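Local coordinates for ABC transporter substrate binding protein (Ribose) (Agrobacterium vitis, PDB 4WUT) that binds D-fucose in this crystal and probably serves as the sugar-binding protein of an ABC transporter, at residues 75-79 with 99-103; 252-256 with 298-304. One frame throughout, in Å; residues are numbered along the deposited sequence.

Overall arrangement
Two contacts far from the sugar illustrate how a periplasmic binding protein packs its periphery. Contact 1 sets two neighbouring helices, 68-80 and 97-105, side by side next to strand 85-88; contact 2 lays the end of helix 248-255 against the loop that follows strand 290-298. Their centres are 41 Å apart and their nearest atoms about 31 Å, on opposite sides of the chain's centre, so neither touches the other. Beta-D-fucopyranose belongs to neither contact: the side chain of Val298 in contact 2 lies about 13 Å from it. Along the chain, contact 1 is complete before contact 2 begins.

Contact 1 (75-79 with 99-103); sequences VENAV and AVKKA
Val79 packs against Ala103 in a helix pair where small residues let two backbones draw together. The segment axes approach to 9.1 Å and run nearly parallel, at 13° to each other. Val79 sets its two methyls on Lys102 and Ala103 of the partner helix. CG2 lies against the CA and CB of Ala103, 3.7 Å from the CB, while CG1 is placed anti to its own backbone N (chi1 172°) and reaches the backbone of Lys102, 3.9 Å from that residue's O. One turn earlier Val75 repeats the rotamer, and its CG1 touches the CB of Ala99 at 3.7 Å. The methyl of Ala99 also meets the CG of Glu76, at 4.1 Å, about a right angle round from Val75. The tight part of the contact is made by valine branches on alanine methyls and on helix backbone, and no hydrogen bond joins the segments.

The outer side is looser. Glu76 and Lys102 both send extended chains past the valine-alanine layer, crossing at a slant, and their charged ends stop short of a salt bridge, with Glu76 OE2 and Lys102 NZ 4.1 Å apart. Such a separation would still give a modest attraction, probably weakened by solvent around the exposed lysine.

Beneath the valine-alanine layer lies the parallel part of the mixed sheet. Val79 and Ala103 both rest on Ile86 of strand 85-88, and Val75 meets Leu88 of the same strand as well as Leu96. Helices 68-80 and 97-105 precede and follow that strand, so the contact joins the helices of successive beta-alpha-beta crossovers, as in the Rossmann-like lobes of periplasmic binding proteins.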
# COMPACT_ATOMS: atom_id res chain seq x y z
N VAL A 75 1.25 15.63 11.45
CA VAL A 75 0.15 16.35 10.83
C VAL A 75 -0.26 17.57 11.69
O VAL A 75 -0.44 18.69 11.18
CB VAL A 75 -1.05 15.41 10.62
CG1 VAL A 75 -2.23 16.19 10.08
CG2 VAL A 75 -0.69 14.24 9.71
N GLU A 76 -0.34 17.39 13.01
CA GLU A 76 -0.66 18.49 13.90
C GLU A 76 0.34 19.61 13.72
O GLU A 76 -0.01 20.79 13.71
CB GLU A 76 -0.58 18.04 15.35
CG GLU A 76 -1.72 17.14 15.79
CD GLU A 76 -1.49 16.60 17.19
OE1 GLU A 76 -0.36 16.78 17.74
OE2 GLU A 76 -2.42 16.00 17.74
N ASN A 77 1.62 19.25 13.64
CA ASN A 77 2.66 20.23 13.50
C ASN A 77 2.58 20.99 12.18
O ASN A 77 2.83 22.20 12.12
CB ASN A 77 4.03 19.56 13.65
CG ASN A 77 4.31 19.12 15.09
OD1 ASN A 77 3.64 19.56 16.03
ND2 ASN A 77 5.31 18.26 15.26
N ALA A 78 2.21 20.27 11.12
CA ALA A 78 2.00 20.89 9.81
C ALA A 78 0.87 21.93 9.89
O ALA A 78 0.98 23.02 9.35
CB ALA A 78 1.71 19.83 8.75
N VAL A 79 -0.21 21.58 10.56
CA VAL A 79 -1.32 22.52 10.74
C VAL A 79 -0.87 23.73 11.56
O VAL A 79 -1.21 24.88 11.25
CB VAL A 79 -2.50 21.82 11.42
CG1 VAL A 79 -3.57 22.83 11.78
CG2 VAL A 79 -3.07 20.75 10.52
N ALA A 99 -6.62 15.19 13.67
CA ALA A 99 -5.64 16.11 13.11
C ALA A 99 -6.08 16.63 11.75
O ALA A 99 -5.86 17.80 11.42
CB ALA A 99 -4.28 15.43 13.02
N VAL A 100 -6.71 15.76 10.94
CA VAL A 100 -7.24 16.17 9.65
C VAL A 100 -8.42 17.14 9.82
O VAL A 100 -8.51 18.11 9.08
CB VAL A 100 -7.62 14.94 8.81
CG1 VAL A 100 -8.36 15.33 7.55
CG2 VAL A 100 -6.38 14.14 8.49
N LYS A 101 -9.27 16.90 10.82
CA LYS A 101 -10.31 17.88 11.17
C LYS A 101 -9.72 19.26 11.52
O LYS A 101 -10.24 20.30 11.11
CB LYS A 101 -11.13 17.35 12.35
CG LYS A 101 -12.28 18.27 12.76
CD LYS A 101 -13.16 17.56 13.80
CE LYS A 101 -14.39 18.37 14.16
NZ LYS A 101 -14.09 19.39 15.19
N LYS A 102 -8.64 19.26 12.32
CA LYS A 102 -7.92 20.49 12.62
C LYS A 102 -7.39 21.19 11.36
O LYS A 102 -7.46 22.40 11.26
CB LYS A 102 -6.78 20.22 13.61
CG LYS A 102 -7.24 19.98 15.04
CD LYS A 102 -6.06 19.70 15.95
CE LYS A 102 -6.50 19.38 17.36
NZ LYS A 102 -5.36 18.86 18.18
N ALA A 103 -6.88 20.43 10.40
CA ALA A 103 -6.44 21.00 9.13
C ALA A 103 -7.61 21.68 8.42
O ALA A 103 -7.52 22.81 7.96
CB ALA A 103 -5.83 19.94 8.24

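Contact 2 (252-256 with 298-304); sequences EFVKD and VTKQNID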
# COMPACT_ATOMS: atom_id res chain seq x y z
N GLU A 252 12.47 -9.41 -8.98
CA GLU A 252 13.38 -10.56 -9.06
C GLU A 252 12.72 -11.87 -8.62
O GLU A 252 12.98 -12.92 -9.24
CB GLU A 252 14.66 -10.31 -8.26
CG GLU A 252 15.57 -9.28 -8.93
CD GLU A 252 15.81 -9.61 -10.40
OE1 GLU A 252 16.63 -10.52 -10.69
OE2 GLU A 252 15.17 -8.97 -11.28
N PHE A 253 11.86 -11.79 -7.60
CA PHE A 253 11.12 -12.95 -7.11
C PHE A 253 10.10 -13.48 -8.13
O PHE A 253 9.86 -14.69 -8.18
CB PHE A 253 10.41 -12.64 -5.81
CG PHE A 253 11.29 -12.66 -4.60
CD1 PHE A 253 12.32 -13.57 -4.48
CD2 PHE A 253 11.06 -11.78 -3.56
CE1 PHE A 253 13.12 -13.59 -3.34
CE2 PHE A 253 11.87 -11.81 -2.43
CZ PHE A 253 12.88 -12.71 -2.33
N VAL A 254 9.47 -12.60 -8.91
CA VAL A 254 8.62 -13.04 -10.00
C VAL A 254 9.48 -13.72 -11.07
O VAL A 254 9.20 -14.84 -11.52
CB VAL A 254 7.83 -11.87 -10.63
CG1 VAL A 254 7.15 -12.32 -11.91
CG2 VAL A 254 6.82 -11.35 -9.64
N LYS A 255 10.55 -13.06 -11.47
CA LYS A 255 11.41 -13.59 -12.52
C LYS A 255 12.03 -14.94 -12.15
O LYS A 255 12.22 -15.79 -13.03
CB LYS A 255 12.51 -12.59 -12.83
CG LYS A 255 12.04 -11.38 -13.61
CD LYS A 255 13.20 -10.44 -13.91
CE LYS A 255 12.75 -9.14 -14.56
NZ LYS A 255 12.03 -9.38 -15.85
N ASP A 256 12.36 -15.15 -10.88
CA ASP A 256 13.02 -16.39 -10.49
C ASP A 256 12.06 -17.48 -10.02
O ASP A 256 12.48 -18.58 -9.66
CB ASP A 256 14.18 -16.15 -9.49
CG ASP A 256 13.72 -15.86 -8.08
OD1 ASP A 256 12.53 -16.06 -7.75
OD2 ASP A 256 14.58 -15.44 -7.28
N VAL A 298 1.26 -8.40 -12.01
CA VAL A 298 2.51 -8.64 -12.71
C VAL A 298 2.96 -10.08 -12.47
O VAL A 298 3.08 -10.53 -11.33
CB VAL A 298 3.62 -7.68 -12.22
CG1 VAL A 298 4.95 -8.10 -12.79
CG2 VAL A 298 3.32 -6.24 -12.59
N THR A 299 3.25 -10.76 -13.58
CA THR A 299 3.66 -12.15 -13.61
C THR A 299 4.77 -12.31 -14.64
O THR A 299 5.15 -11.34 -15.30
CB THR A 299 2.51 -13.05 -14.07
OG1 THR A 299 2.22 -12.79 -15.45
CG2 THR A 299 1.25 -12.83 -13.23
N LYS A 300 5.28 -13.53 -14.78
CA LYS A 300 6.25 -13.83 -15.82
C LYS A 300 5.67 -13.60 -17.22
O LYS A 300 6.40 -13.41 -18.19
CB LYS A 300 6.73 -15.28 -15.69
CG LYS A 300 7.83 -15.55 -14.66
CD LYS A 300 8.12 -17.07 -14.58
CE LYS A 300 9.28 -17.43 -13.67
NZ LYS A 300 9.49 -18.93 -13.59
N GLN A 301 4.34 -13.64 -17.33
CA GLN A 301 3.69 -13.48 -18.64
C GLN A 301 3.56 -12.03 -19.09
O GLN A 301 3.26 -11.80 -20.25
CB GLN A 301 2.30 -14.13 -18.63
CG GLN A 301 2.29 -15.66 -18.52
CD GLN A 301 2.58 -16.19 -17.14
OE1 GLN A 301 3.57 -16.88 -16.93
NE2 GLN A 301 1.70 -15.88 -16.18
N ASN A 302 3.74 -11.05 -18.21
CA ASN A 302 3.59 -9.65 -18.61
C ASN A 302 4.59 -8.66 -17.99
O ASN A 302 4.48 -7.47 -18.18
CB ASN A 302 2.17 -9.17 -18.32
CG ASN A 302 1.92 -8.95 -16.85
OD1 ASN A 302 2.71 -9.39 -16.04
ND2 ASN A 302 0.81 -8.29 -16.52
N ILE A 303 5.59 -9.17 -17.29
CA ILE A 303 6.48 -8.29 -16.53
C ILE A 303 7.27 -7.25 -17.35
O ILE A 303 7.66 -6.20 -16.82
CB ILE A 303 7.43 -9.11 -15.65
CG1 ILE A 303 8.20 -8.19 -14.70
CG2 ILE A 303 8.35 -9.93 -16.51
CD1 ILE A 303 8.86 -8.91 -13.52
N ASP A 304 7.50 -7.54 -18.63
CA ASP A 304 8.19 -6.58 -19.49
C ASP A 304 7.26 -5.81 -20.43
O ASP A 304 7.71 -5.04 -21.28
CB ASP A 304 9.25 -7.30 -20.33
CG ASP A 304 10.37 -7.89 -19.49
OD1 ASP A 304 10.97 -7.14 -18.69
OD2 ASP A 304 10.65 -9.10 -19.63
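Lys300 meets the end of helix 248-255 with its aliphatic chain instead of its ammonium group: CE lies 3.4 Å from Val254 O and equally close to Lys255 O, whereas NZ runs on beyond them. The chain is extended past CG, which carries the methylenes over the helix's last carbonyls. No hydrogen bond crosses the contact; the methylenes pack on the two carbonyl oxygens.

Beside it, Val254 plugs into the bend of the loop. Its CG1, anti to the backbone N, presses on the peptide between Thr299 and Lys300, 3.6 Å from Thr299 C, and also faces the CD1 of Ile303 at 4.1 Å. The loop keeps its shape through bonds of its own. Thr299 OG1 accepts from the N of Gln301, which makes an ST turn, and Asn302 OD1 receives the N of Thr299 at 2.9 Å in a nearly straight bond (169°), the donor tilted somewhat from the carbonyl plane. Asn302 ND2 continues this brace by bonding to the O of Val297. The bend follows strand 290-298, which runs antiparallel to strand 261-265 in the large mixed sheet. Val254 also rests on Thr262 of that strand.

Lys255 leaves the helix on a different side from Lys300 and crosses Ile303 at about a right angle, CG and CE each 4.0 Å from its CD1. A turn at the last torsion (chi4 -59°) brings the ammonium over Ile303 CG2 and toward Asp304, where a long salt bridge spans 3.8 Å from Lys255 NZ to Asp304 OD1. Both charged residues are exposed, while Ile303 beneath them is buried and packs on Leu312.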